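Local coordinates for protein P43 (Trichuris muris, PDB 6QIX) that is the major secreted protein of a whipworm parasite, tethers to matrix and inhibits interleukin-13 function, at residues K80-R85 with D96-V101. Residues are numbered along the deposited sequence; the frame is centred on the assembly and turned at random.
Sequences KFRCRR and DGEVEV
The Arg82 guanidinium meets the Glu98 carboxylate at its edge in a salt bridge, the two planes 27° apart. Glu98 OE1 lies in the guanidinium plane and accepts from two nitrogens. Arg82 NE, 2.7 Å from Glu98 OE1, comes nearly along the C-O axis, while Arg82 NH2 is received by the syn lone pair of Glu98 OE1. The side chains run side by side, and chi1 of 69° sets Arg82 CG alongside Glu98 CB, 3.9 Å away. The Arg84 guanidinium has Asp96 OD2 at its edge, a salt bridge with Arg84 NE 2.7 Å from Asp96 OD2. This bond arrives on the anti side of the oxygen and is tilted from both planes; the second, from Arg84 NH2, is weak. Lys80 and Glu100 lie on the same face of the hairpin as Arg82 and Arg84; a water accepts from Lys80 NZ and donates weakly to Glu100 OE2.

On the face of Phe81, Cys83 and Val99, the Phe81 ring has Val99 CG2 at its edge, 4.0 Å from Phe81 CD1. Gly97 has no side chain, and its CA approaches the ring obliquely, 3.8 Å from Phe81 CE1.

The strands form a regular antiparallel ladder. Lys80–Glu100, Arg82–Glu98 and Arg84–Asp96 are hydrogen-bonded pairs; Phe81–Val99 and Cys83–Gly97 are the non-hydrogen-bonded pairs between them. Lys80 N to Glu100 O is 2.8 Å.

Strands 79-85 and 95-101 make a beta hairpin. Arg84 NH1 has a second salt bridge to Asp27, Asp96 OD1 one to Lys147 of helix 139-151, and Trp28 makes a cation-pi contact with Arg82. Cys83 is disulfide-bonded to Cys50. Phe81 packs on helices 39-49 and 139-151, and Val99 touches helix 139-151.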
ATOM      1  N   LYS A  80      -2.728  20.977   5.998  1.00 22.50           N
ATOM      2  CA  LYS A  80      -1.449  21.664   6.088  1.00 26.72           C
ATOM      3  C   LYS A  80      -0.431  20.738   6.724  1.00 27.59           C
ATOM      4  O   LYS A  80      -0.787  19.855   7.501  1.00 28.88           O
ATOM      5  CB  LYS A  80      -1.548  22.915   6.943  1.00 31.95           C
ATOM      6  CG  LYS A  80      -2.638  23.828   6.557  1.00 32.82           C
ATOM      7  CD  LYS A  80      -2.545  25.092   7.428  1.00 33.76           C
ATOM      8  CE  LYS A  80      -3.612  26.094   7.089  1.00 35.81           C
ATOM      9  NZ  LYS A  80      -3.463  27.286   7.939  1.00 36.91           N
ATOM     10  N   PHE A  81       0.851  20.987   6.417  1.00 28.76           N
ATOM     11  CA  PHE A  81       1.980  20.187   6.884  1.00 28.29           C
ATOM     12  C   PHE A  81       3.115  21.106   7.323  1.00 29.66           C
ATOM     13  O   PHE A  81       3.311  22.195   6.781  1.00 30.94           O
ATOM     14  CB  PHE A  81       2.421  19.230   5.751  1.00 29.08           C
ATOM     15  CG  PHE A  81       3.653  18.406   6.031  1.00 30.15           C
ATOM     16  CD1 PHE A  81       3.563  17.211   6.745  1.00 29.23           C
ATOM     17  CD2 PHE A  81       4.877  18.772   5.493  1.00 28.87           C
ATOM     18  CE1 PHE A  81       4.685  16.423   6.951  1.00 30.18           C
ATOM     19  CE2 PHE A  81       6.008  17.981   5.708  1.00 29.66           C
ATOM     20  CZ  PHE A  81       5.905  16.818   6.435  1.00 30.28           C
ATOM     21  N   ARG A  82       3.885  20.642   8.301  1.00 31.17           N
ATOM     22  CA  ARG A  82       5.139  21.297   8.643  1.00 32.37           C
ATOM     23  C   ARG A  82       6.133  20.231   9.054  1.00 32.67           C
ATOM     24  O   ARG A  82       5.756  19.125   9.438  1.00 33.65           O
ATOM     25  CB  ARG A  82       4.970  22.352   9.745  1.00 33.93           C
ATOM     26  CG  ARG A  82       4.647  21.831  11.121  1.00 34.27           C
ATOM     27  CD  ARG A  82       4.657  23.010  12.122  1.00 37.91           C
ATOM     28  NE  ARG A  82       4.293  22.589  13.468  1.00 41.11           N
ATOM     29  CZ  ARG A  82       4.382  23.361  14.545  1.00 44.50           C
ATOM     30  NH1 ARG A  82       4.825  24.618  14.434  1.00 45.49           N
ATOM     31  NH2 ARG A  82       4.018  22.879  15.732  1.00 43.84           N
ATOM     32  N   CYS A  83       7.414  20.587   8.975  1.00 34.05           N
ATOM     33  CA  CYS A  83       8.497  19.621   9.035  1.00 37.24           C
ATOM     34  C   CYS A  83       9.631  20.156   9.898  1.00 41.09           C
ATOM     35  O   CYS A  83       9.826  21.371  10.029  1.00 41.27           O
ATOM     36  CB  CYS A  83       9.009  19.302   7.612  1.00 39.34           C
ATOM     37  SG  CYS A  83      10.192  17.937   7.441  1.00 45.30           S
ATOM     38  N   ARG A  84      10.378  19.231  10.488  1.00 40.76           N
ATOM     39  CA  ARG A  84      11.603  19.585  11.184  1.00 43.09           C
ATOM     40  C   ARG A  84      12.650  18.531  10.865  1.00 46.37           C
ATOM     41  O   ARG A  84      12.327  17.425  10.440  1.00 45.70           O
ATOM     42  CB  ARG A  84      11.393  19.701  12.684  1.00 44.07           C
ATOM     43  CG  ARG A  84      10.880  18.454  13.356  1.00 45.66           C
ATOM     44  CD  ARG A  84      10.477  18.813  14.792  1.00 45.82           C
ATOM     45  NE  ARG A  84       9.930  17.665  15.513  1.00 49.21           N
ATOM     46  CZ  ARG A  84       9.561  17.684  16.789  1.00 48.65           C
ATOM     47  NH1 ARG A  84       9.665  18.800  17.479  1.00 51.58           N
ATOM     48  NH2 ARG A  84       9.082  16.595  17.373  1.00 48.59           N
ATOM     49  N   ARG A  85      13.916  18.887  11.077  1.00 49.66           N
ATOM     50  CA  ARG A  85      15.024  18.129  10.520  1.00 51.28           C
ATOM     51  C   ARG A  85      16.109  17.910  11.559  1.00 52.32           C
ATOM     52  O   ARG A  85      16.280  18.714  12.481  1.00 52.01           O
ATOM     53  CB  ARG A  85      15.615  18.863   9.313  1.00 52.87           C
ATOM     54  CG  ARG A  85      16.498  18.028   8.402  1.00 59.58           C
ATOM     55  CD  ARG A  85      16.454  18.607   6.986  1.00 64.92           C
ATOM     56  NE  ARG A  85      17.456  18.032   6.087  1.00 68.94           N
ATOM     57  CZ  ARG A  85      17.518  18.297   4.782  1.00 72.86           C
ATOM     58  NH1 ARG A  85      16.638  19.134   4.237  1.00 73.83           N
ATOM     59  NH2 ARG A  85      18.450  17.730   4.020  1.00 73.81           N
ATOM     60  N   ASP A  96      10.773  14.898  10.610  1.00 36.65           N
ATOM     61  CA  ASP A  96       9.623  14.761  11.495  1.00 36.76           C
ATOM     62  C   ASP A  96       8.538  15.747  11.075  1.00 36.33           C
ATOM     63  O   ASP A  96       8.813  16.938  10.875  1.00 38.47           O
ATOM     64  CB  ASP A  96      10.032  14.989  12.958  1.00 36.87           C
ATOM     65  CG  ASP A  96       8.935  14.601  13.922  1.00 38.01           C
ATOM     66  OD1 ASP A  96       8.463  13.451  13.832  1.00 37.49           O
ATOM     67  OD2 ASP A  96       8.512  15.458  14.734  1.00 40.25           O
ATOM     68  N   GLY A  97       7.309  15.241  10.938  1.00 34.31           N
ATOM     69  CA  GLY A  97       6.220  16.040  10.409  1.00 32.86           C
ATOM     70  C   GLY A  97       5.021  16.222  11.323  1.00 33.07           C
ATOM     71  O   GLY A  97       4.827  15.478  12.290  1.00 33.40           O
ATOM     72  N   GLU A  98       4.213  17.233  11.017  1.00 32.61           N
ATOM     73  CA  GLU A  98       2.954  17.486  11.703  1.00 33.45           C
ATOM     74  C   GLU A  98       1.893  17.831  10.668  1.00 32.29           C
ATOM     75  O   GLU A  98       2.188  18.517   9.681  1.00 30.31           O
ATOM     76  CB  GLU A  98       3.099  18.628  12.699  1.00 36.29           C
ATOM     77  CG  GLU A  98       2.560  18.311  14.057  1.00 41.51           C
ATOM     78  CD  GLU A  98       3.035  19.282  15.098  1.00 45.55           C
ATOM     79  OE1 GLU A  98       3.142  20.484  14.763  1.00 47.57           O
ATOM     80  OE2 GLU A  98       3.304  18.836  16.242  1.00 48.80           O
ATOM     81  N   VAL A  99       0.666  17.348  10.893  1.00 30.42           N
ATOM     82  CA  VAL A  99      -0.445  17.550   9.969  1.00 29.94           C
ATOM     83  C   VAL A  99      -1.613  18.204  10.703  1.00 31.69           C
ATOM     84  O   VAL A  99      -1.946  17.836  11.838  1.00 31.89           O
ATOM     85  CB  VAL A  99      -0.868  16.210   9.330  1.00 28.99           C
ATOM     86  CG1 VAL A  99      -2.243  16.273   8.712  1.00 28.87           C
ATOM     87  CG2 VAL A  99       0.136  15.764   8.251  1.00 29.21           C
ATOM     88  N   GLU A 100      -2.236  19.188  10.043  1.00 30.18           N
ATOM     89  CA  GLU A 100      -3.449  19.832  10.531  1.00 29.85           C
ATOM     90  C   GLU A 100      -4.465  19.820   9.403  1.00 26.00           C
ATOM     91  O   GLU A 100      -4.239  20.430   8.349  1.00 27.47           O
ATOM     92  CB  GLU A 100      -3.195  21.274  10.991  1.00 34.21           C
ATOM     93  CG  GLU A 100      -4.412  21.972  11.571  1.00 45.19           C
ATOM     94  CD  GLU A 100      -4.143  23.452  11.877  1.00 55.03           C
ATOM     95  OE1 GLU A 100      -2.957  23.826  12.054  1.00 58.54           O
ATOM     96  OE2 GLU A 100      -5.114  24.235  11.944  1.00 59.05           O
ATOM     97  N   VAL A 101      -5.592  19.161   9.635  1.00 25.62           N
ATOM     98  CA  VAL A 101      -6.617  19.059   8.609  1.00 24.61           C
ATOM     99  C   VAL A 101      -7.244  20.425   8.367  1.00 22.15           C
ATOM    100  O   VAL A 101      -7.473  21.209   9.295  1.00 22.92           O
ATOM    101  CB  VAL A 101      -7.689  18.041   9.030  1.00 24.61           C
ATOM    102  CG1 VAL A 101      -8.862  18.121   8.124  1.00 23.55           C
ATOM    103  CG2 VAL A 101      -7.135  16.618   9.046  1.00 27.63           C
TER
HETATM  104  O   HOH W   1      -3.950  27.142  10.583  1.00 53.23           O